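Local coordinates for protein enoyl-CoA hydratase, EchA3 (Mycobacterium marinum M, PDB 3R6H) that is probably a lyase of lipid metabolism, a member of the enoyl-CoA hydratase/isomerase family with a crotonase-like fold, at residues 18-23 against 51-56; 23-28 against 57-62; 99-104 against 184-189. All coordinates share one frame; numbering follows the deposited sequence.

Contact 1: 18-23 against 51-56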
# COMPACT_ATOMS: atom_id res chain seq x y z
N ILE A 18 3.05 21.67 -20.67
CA ILE A 18 4.07 22.49 -20.03
C ILE A 18 5.39 21.73 -20.10
O ILE A 18 5.52 20.63 -19.54
CB ILE A 18 3.70 22.83 -18.58
CG1 ILE A 18 2.46 23.72 -18.56
CG2 ILE A 18 4.92 23.41 -17.79
CD1 ILE A 18 1.97 24.01 -17.17
N ARG A 19 6.39 22.29 -20.78
CA ARG A 19 7.68 21.61 -20.97
C ARG A 19 8.80 22.40 -20.26
O ARG A 19 9.03 23.56 -20.57
CB ARG A 19 8.00 21.42 -22.46
CG ARG A 19 7.04 20.48 -23.21
CD ARG A 19 7.30 20.40 -24.74
NE ARG A 19 8.50 19.61 -25.08
CZ ARG A 19 8.89 19.32 -26.32
NH1 ARG A 19 8.18 19.73 -27.37
NH2 ARG A 19 9.99 18.60 -26.53
N MET A 20 9.46 21.76 -19.30
CA MET A 20 10.63 22.32 -18.63
C MET A 20 11.92 22.09 -19.41
O MET A 20 12.27 20.96 -19.75
CB MET A 20 10.82 21.71 -17.24
CG MET A 20 9.67 21.88 -16.31
SD MET A 20 10.04 21.22 -14.66
CE MET A 20 9.82 19.46 -14.98
N ASP A 21 12.65 23.18 -19.68
CA ASP A 21 14.00 23.03 -20.24
C ASP A 21 14.84 24.28 -19.96
O ASP A 21 14.74 25.26 -20.69
CB ASP A 21 13.96 22.76 -21.74
CG ASP A 21 15.35 22.51 -22.33
OD1 ASP A 21 16.30 22.29 -21.56
OD2 ASP A 21 15.50 22.56 -23.57
N ASP A 22 15.68 24.19 -18.94
CA ASP A 22 16.58 25.28 -18.59
C ASP A 22 17.96 25.10 -19.23
O ASP A 22 18.91 25.80 -18.85
CB ASP A 22 16.69 25.45 -17.06
CG ASP A 22 17.46 24.32 -16.37
OD1 ASP A 22 17.70 23.26 -16.98
OD2 ASP A 22 17.82 24.50 -15.16
N GLY A 23 18.08 24.18 -20.18
CA GLY A 23 19.33 23.86 -20.84
C GLY A 23 20.27 23.01 -20.01
O GLY A 23 21.35 22.66 -20.48
N LEU A 51 -3.76 18.53 -18.27
CA LEU A 51 -2.50 19.24 -18.30
C LEU A 51 -1.35 18.22 -18.27
O LEU A 51 -1.34 17.35 -17.39
CB LEU A 51 -2.41 20.13 -17.07
CG LEU A 51 -1.19 21.01 -16.91
CD1 LEU A 51 -1.03 21.97 -18.12
CD2 LEU A 51 -1.28 21.78 -15.56
N VAL A 52 -0.39 18.39 -19.15
CA VAL A 52 0.83 17.60 -19.21
C VAL A 52 1.99 18.43 -18.67
O VAL A 52 2.17 19.61 -19.06
CB VAL A 52 1.12 17.15 -20.65
CG1 VAL A 52 2.50 16.45 -20.74
CG2 VAL A 52 0.00 16.25 -21.19
N ILE A 53 2.77 17.84 -17.76
CA ILE A 53 4.04 18.45 -17.32
C ILE A 53 5.18 17.55 -17.78
O ILE A 53 5.18 16.37 -17.42
CB ILE A 53 4.14 18.55 -15.76
CG1 ILE A 53 2.89 19.17 -15.13
CG2 ILE A 53 5.43 19.25 -15.34
CD1 ILE A 53 2.63 20.58 -15.56
N ALA A 54 6.13 18.10 -18.55
CA ALA A 54 7.23 17.36 -19.14
C ALA A 54 8.57 17.96 -18.76
O ALA A 54 8.64 19.14 -18.43
CB ALA A 54 7.11 17.31 -20.71
N GLY A 55 9.62 17.15 -18.83
CA GLY A 55 10.98 17.63 -18.66
C GLY A 55 11.60 17.91 -20.01
O GLY A 55 10.89 18.20 -20.99
N ASN A 56 12.92 17.78 -20.07
CA ASN A 56 13.65 17.95 -21.32
C ASN A 56 14.17 16.60 -21.80
O ASN A 56 13.74 15.54 -21.31
CB ASN A 56 14.75 19.06 -21.20
CG ASN A 56 15.87 18.72 -20.24
OD1 ASN A 56 16.13 17.54 -19.92
ND2 ASN A 56 16.59 19.76 -19.78
O HOH W 1 9.51 17.26 -23.30
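I18 and I53 pair across two parallel strands, and their side chains run alongside each other in the same direction. I18 CD1 meets I53 CD1 at 3.8 Å and also touches CD1 of L51. R19 pairs with A54 on the other face of the sheet, where R19 CG rests on the alanine methyl. Three backbone bonds join the strands: I18 N to V52 O, A54 N to I18 O at 2.8 Å, and M20 N to A54 O. The last is nearly straight at its hydrogen, 176°. M20 curls back at chi3 (-78°), which brings CE to 3.7 Å from A54 O.

Past M20 the strand bonding ends and side chains take over. N56 ND2 donates to D21 OD1 at 3.1 Å, with the amide and carboxylate planes 90° apart. G23 N meets the same oxygen from the opposite face, 2.9 Å from D21 OD1, and closes an Asx turn. N56 OD1 is held by the backbone N of R58 and V59. A water links R19 NE to G55 O on the exposed side.

The strands belong to the beta-alpha-beta unit 15-20, 30-46, 50-54. Helix 30-46 covers I18 and M20 through L36, and L187 of helix 186-198 lies on R19 and A54. Two donors on D21 OD1 would probably favour a charged carboxylate and limit its movement.

Contact 2: 23-28 against 57-62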
# COMPACT_ATOMS: atom_id res chain seq x y z
N GLY A 23 18.08 24.18 -20.18
CA GLY A 23 19.33 23.86 -20.84
C GLY A 23 20.27 23.01 -20.01
O GLY A 23 21.35 22.66 -20.48
N LYS A 24 19.86 22.67 -18.78
CA LYS A 24 20.65 21.84 -17.87
C LYS A 24 19.78 20.69 -17.31
O LYS A 24 19.30 19.87 -18.08
CB LYS A 24 21.26 22.70 -16.78
CG LYS A 24 22.15 23.82 -17.36
CD LYS A 24 22.72 24.73 -16.28
CE LYS A 24 23.62 25.77 -16.95
NZ LYS A 24 23.90 26.91 -16.05
N VAL A 25 19.57 20.65 -15.99
CA VAL A 25 18.86 19.53 -15.36
C VAL A 25 17.53 19.96 -14.71
O VAL A 25 17.00 19.28 -13.83
CB VAL A 25 19.78 18.72 -14.41
CG1 VAL A 25 20.86 18.00 -15.22
CG2 VAL A 25 20.39 19.62 -13.32
N ASN A 26 16.97 21.06 -15.19
CA ASN A 26 15.66 21.57 -14.76
C ASN A 26 15.52 21.69 -13.23
O ASN A 26 14.49 21.31 -12.66
CB ASN A 26 14.50 20.68 -15.29
CG ASN A 26 14.33 20.75 -16.80
OD1 ASN A 26 14.68 21.74 -17.45
ND2 ASN A 26 13.77 19.67 -17.36
N VAL A 27 16.54 22.22 -12.58
CA VAL A 27 16.43 22.43 -11.13
C VAL A 27 15.24 23.33 -10.81
O VAL A 27 14.94 24.30 -11.52
CB VAL A 27 17.72 22.97 -10.48
CG1 VAL A 27 18.86 21.90 -10.54
CG2 VAL A 27 18.08 24.28 -11.07
N LEU A 28 14.56 22.99 -9.72
CA LEU A 28 13.37 23.68 -9.29
C LEU A 28 13.73 24.79 -8.31
O LEU A 28 13.25 24.81 -7.18
CB LEU A 28 12.37 22.66 -8.70
CG LEU A 28 11.92 21.63 -9.74
CD1 LEU A 28 11.38 20.29 -9.14
CD2 LEU A 28 10.89 22.25 -10.68
N HIS A 57 15.07 16.59 -22.77
CA HIS A 57 15.52 15.31 -23.32
C HIS A 57 16.46 14.51 -22.44
O HIS A 57 16.65 13.32 -22.69
CB HIS A 57 16.10 15.50 -24.74
CG HIS A 57 15.04 15.46 -25.77
ND1 HIS A 57 14.18 16.52 -25.99
CD2 HIS A 57 14.63 14.47 -26.60
CE1 HIS A 57 13.31 16.20 -26.93
NE2 HIS A 57 13.56 14.96 -27.31
N ARG A 58 17.04 15.13 -21.43
CA ARG A 58 17.99 14.45 -20.59
C ARG A 58 17.49 14.12 -19.20
O ARG A 58 18.00 13.18 -18.57
CB ARG A 58 19.27 15.24 -20.51
CG ARG A 58 20.00 15.19 -21.87
CD ARG A 58 21.16 16.17 -21.94
NE ARG A 58 20.67 17.55 -21.84
CZ ARG A 58 20.63 18.27 -20.72
NH1 ARG A 58 21.03 17.76 -19.55
NH2 ARG A 58 20.15 19.51 -20.78
N VAL A 59 16.51 14.89 -18.70
CA VAL A 59 15.99 14.70 -17.34
C VAL A 59 14.53 15.10 -17.25
O VAL A 59 14.06 15.91 -18.02
CB VAL A 59 16.72 15.58 -16.25
CG1 VAL A 59 18.26 15.33 -16.22
CG2 VAL A 59 16.42 17.10 -16.45
N PHE A 60 13.81 14.58 -16.26
CA PHE A 60 12.60 15.24 -15.82
C PHE A 60 13.01 16.47 -14.99
O PHE A 60 12.83 17.62 -15.42
CB PHE A 60 11.68 14.31 -15.03
CG PHE A 60 10.41 14.98 -14.62
CD1 PHE A 60 9.50 15.42 -15.59
CD2 PHE A 60 10.11 15.18 -13.28
CE1 PHE A 60 8.31 16.08 -15.22
CE2 PHE A 60 8.94 15.84 -12.90
CZ PHE A 60 8.03 16.29 -13.87
N SER A 61 13.59 16.23 -13.82
CA SER A 61 14.22 17.28 -13.02
C SER A 61 15.19 16.67 -12.02
O SER A 61 14.92 15.63 -11.42
CB SER A 61 13.17 18.11 -12.29
OG SER A 61 13.77 19.02 -11.37
N GLY A 62 16.33 17.32 -11.81
CA GLY A 62 17.31 16.84 -10.84
C GLY A 62 17.00 17.23 -9.42
O GLY A 62 17.70 16.81 -8.51
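V59 lays its two methyls against V25: CG1 meets V25 CG1 at 3.9 Å, and CG2 lies 3.5 Å from V25 O. The contact joins two loops of the crotonase-like fold that follow the C-terminal ends of the neighbouring parallel strands 15-20 and 50-54. Segment 23-28 has no regular helix or strand, and 57-62 turns a corner at F60. Polar bonds hold the two together.

The side chain of N26 runs antiparallel to that of V59. With CG anti to its own carbonyl carbon (chi1 -68°), its amide reaches the backbone of the other loop. N26 ND2 donates to F60 O at 3.0 Å in a nearly straight bond, 169°, with F60 O in the amide plane. The same nitrogen has a weak bond to M20 O. Beside it, G62 N donates to V25 O in a backbone bond, and S61 CA makes a CA-H...O contact with that oxygen.

At the outer end, R58 bends at chi3 and turns its guanidinium edge to K24 O. R58 NH2 is 2.9 Å from K24 O and lies in the carbonyl plane, on a lone pair, but the bond is bent, 135° at the hydrogen. The bond from R58 NH1 is weak. N56 ND2 also donates to K24 O, which is thus gripped by two side chains.

At the inner end, L28 packs on M109 and L113 of helix 109-114, and L28 CD1 comes to 3.5 Å from S61 OG. That hydroxyl donates to N26 O at 2.7 Å, from above the carbonyl plane, and accepts from G63 N.

Contact 3: 99-104 against 184-189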
# COMPACT_ATOMS: atom_id res chain seq x y z
N VAL A 99 -1.05 14.85 -16.22
CA VAL A 99 -0.22 13.73 -16.67
C VAL A 99 1.23 14.19 -16.68
O VAL A 99 1.57 15.28 -17.19
CB VAL A 99 -0.65 13.24 -18.07
CG1 VAL A 99 0.20 12.06 -18.51
CG2 VAL A 99 -2.16 12.91 -18.12
N ILE A 100 2.11 13.40 -16.07
CA ILE A 100 3.53 13.72 -16.06
C ILE A 100 4.25 12.90 -17.15
O ILE A 100 4.20 11.66 -17.18
CB ILE A 100 4.20 13.41 -14.68
CG1 ILE A 100 3.39 13.98 -13.51
CG2 ILE A 100 5.69 13.87 -14.66
CD1 ILE A 100 3.26 15.51 -13.52
N ALA A 101 4.92 13.63 -18.07
CA ALA A 101 5.82 13.03 -19.02
C ALA A 101 7.21 13.06 -18.40
O ALA A 101 7.92 14.07 -18.45
CB ALA A 101 5.78 13.78 -20.35
N CYS A 102 7.55 11.95 -17.78
CA CYS A 102 8.83 11.80 -17.11
C CYS A 102 9.89 11.45 -18.17
O CYS A 102 10.13 10.30 -18.47
CB CYS A 102 8.71 10.74 -16.03
SG CYS A 102 10.12 10.76 -14.89
N THR A 103 10.48 12.50 -18.75
CA THR A 103 11.31 12.38 -19.95
C THR A 103 12.77 12.05 -19.68
O THR A 103 13.60 11.97 -20.61
CB THR A 103 11.20 13.67 -20.80
OG1 THR A 103 11.40 14.81 -19.95
CG2 THR A 103 9.82 13.73 -21.46
N GLY A 104 13.10 11.86 -18.41
CA GLY A 104 14.42 11.41 -17.99
C GLY A 104 14.38 11.22 -16.49
O GLY A 104 13.28 11.10 -15.94
N GLU A 184 11.15 7.40 -26.85
CA GLU A 184 10.72 8.27 -27.93
C GLU A 184 9.22 8.60 -27.93
O GLU A 184 8.79 9.50 -28.67
CB GLU A 184 11.18 7.72 -29.29
CG GLU A 184 10.47 6.45 -29.81
CD GLU A 184 10.96 5.12 -29.22
OE1 GLU A 184 11.77 5.09 -28.25
OE2 GLU A 184 10.52 4.09 -29.77
N VAL A 185 8.41 7.91 -27.11
CA VAL A 185 6.99 8.19 -27.03
C VAL A 185 6.51 8.54 -25.63
O VAL A 185 5.31 8.63 -25.44
CB VAL A 185 6.11 7.06 -27.58
CG1 VAL A 185 6.31 6.88 -29.13
CG2 VAL A 185 6.34 5.74 -26.86
N VAL A 186 7.40 8.83 -24.69
CA VAL A 186 6.94 9.24 -23.35
C VAL A 186 6.05 10.50 -23.44
O VAL A 186 4.94 10.54 -22.85
CB VAL A 186 8.12 9.49 -22.41
CG1 VAL A 186 7.64 10.29 -21.15
CG2 VAL A 186 8.83 8.15 -22.05
N LEU A 187 6.52 11.51 -24.17
CA LEU A 187 5.78 12.78 -24.30
C LEU A 187 4.50 12.59 -25.13
O LEU A 187 3.41 12.96 -24.70
CB LEU A 187 6.67 13.88 -24.92
CG LEU A 187 6.00 15.25 -25.08
CD1 LEU A 187 5.53 15.77 -23.73
CD2 LEU A 187 6.92 16.27 -25.79
N SER A 188 4.61 11.95 -26.30
CA SER A 188 3.43 11.71 -27.11
C SER A 188 2.41 10.84 -26.37
O SER A 188 1.20 11.13 -26.45
CB SER A 188 3.78 11.16 -28.51
OG SER A 188 4.44 9.93 -28.45
N ARG A 189 2.87 9.83 -25.62
CA ARG A 189 1.94 8.99 -24.87
C ARG A 189 1.29 9.79 -23.71
O ARG A 189 0.09 9.66 -23.48
CB ARG A 189 2.59 7.71 -24.37
CG ARG A 189 1.71 6.89 -23.46
CD ARG A 189 0.48 6.29 -24.12
NE ARG A 189 -0.35 5.81 -23.04
CZ ARG A 189 -1.65 5.99 -22.88
NH1 ARG A 189 -2.42 6.52 -23.83
NH2 ARG A 189 -2.21 5.51 -21.77
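A helix packed on one face of the central sheet of the crotonase-like fold makes this contact. The first turn of helix 186-198 lies over the end of strand 98-102. No hydrogen bond crosses between the segments. The touching side-chain atoms are methyl carbons, and backbone atoms make up the rest.

A101 is the meeting point on the strand. Its methyl points toward the helix and touches two side chains: A101 CB is 4.0 Å from V186 CG1 and 3.9 Å from L187 CD1. The short side chain is consistent with the close backbones, with 5.3 Å between A101 CA and L187 CA.

V186 carries its CG1 anti to the backbone N (chi1 164°). This branch reaches past A101 to the residues that follow, C102 and T103. V186 CG1 lies 3.7 Å from C102 O and 4.1 Å from T103 CG2, whose side chain it meets at a slant. C102 is the centre of an inverse gamma turn. Its side chain leaves the backbone on the side away from the helix; it touches F60 and L114.

T103 has its methyl turned to V186. Its hydroxyl serves another part of the fold: OG1 is bonded to N56 O, and more weakly to V59 O.

The helix starts after the N-cap residue V185, whose carbonyl accepts from R189 N. A101 also packs on A190, one turn further along the helix. L187 spans from A101 to A54 on the neighbouring strand 50-54, and V186 touches A123, just past strand 119-122.

Contacts 1 and 3 are mostly buried and reach the same sheet, through neighbouring strands 50-54 and 98-102. L51 O and V99 N link them. Contact 1 joins strands edge to edge by backbone bonds, while contact 3 sets a helix on the sheet by van der Waals contact without a hydrogen bond. Contact 2 is only partly buried. It continues contact 1 beyond the strand ends and shares G23 with it; side-chain bonds to backbone oxygens take the place of most strand pairing. The amide of N56 ties contact 1 to contact 2. F60 of contact 2 packs against I100 of contact 3, so all three meet around 56-60.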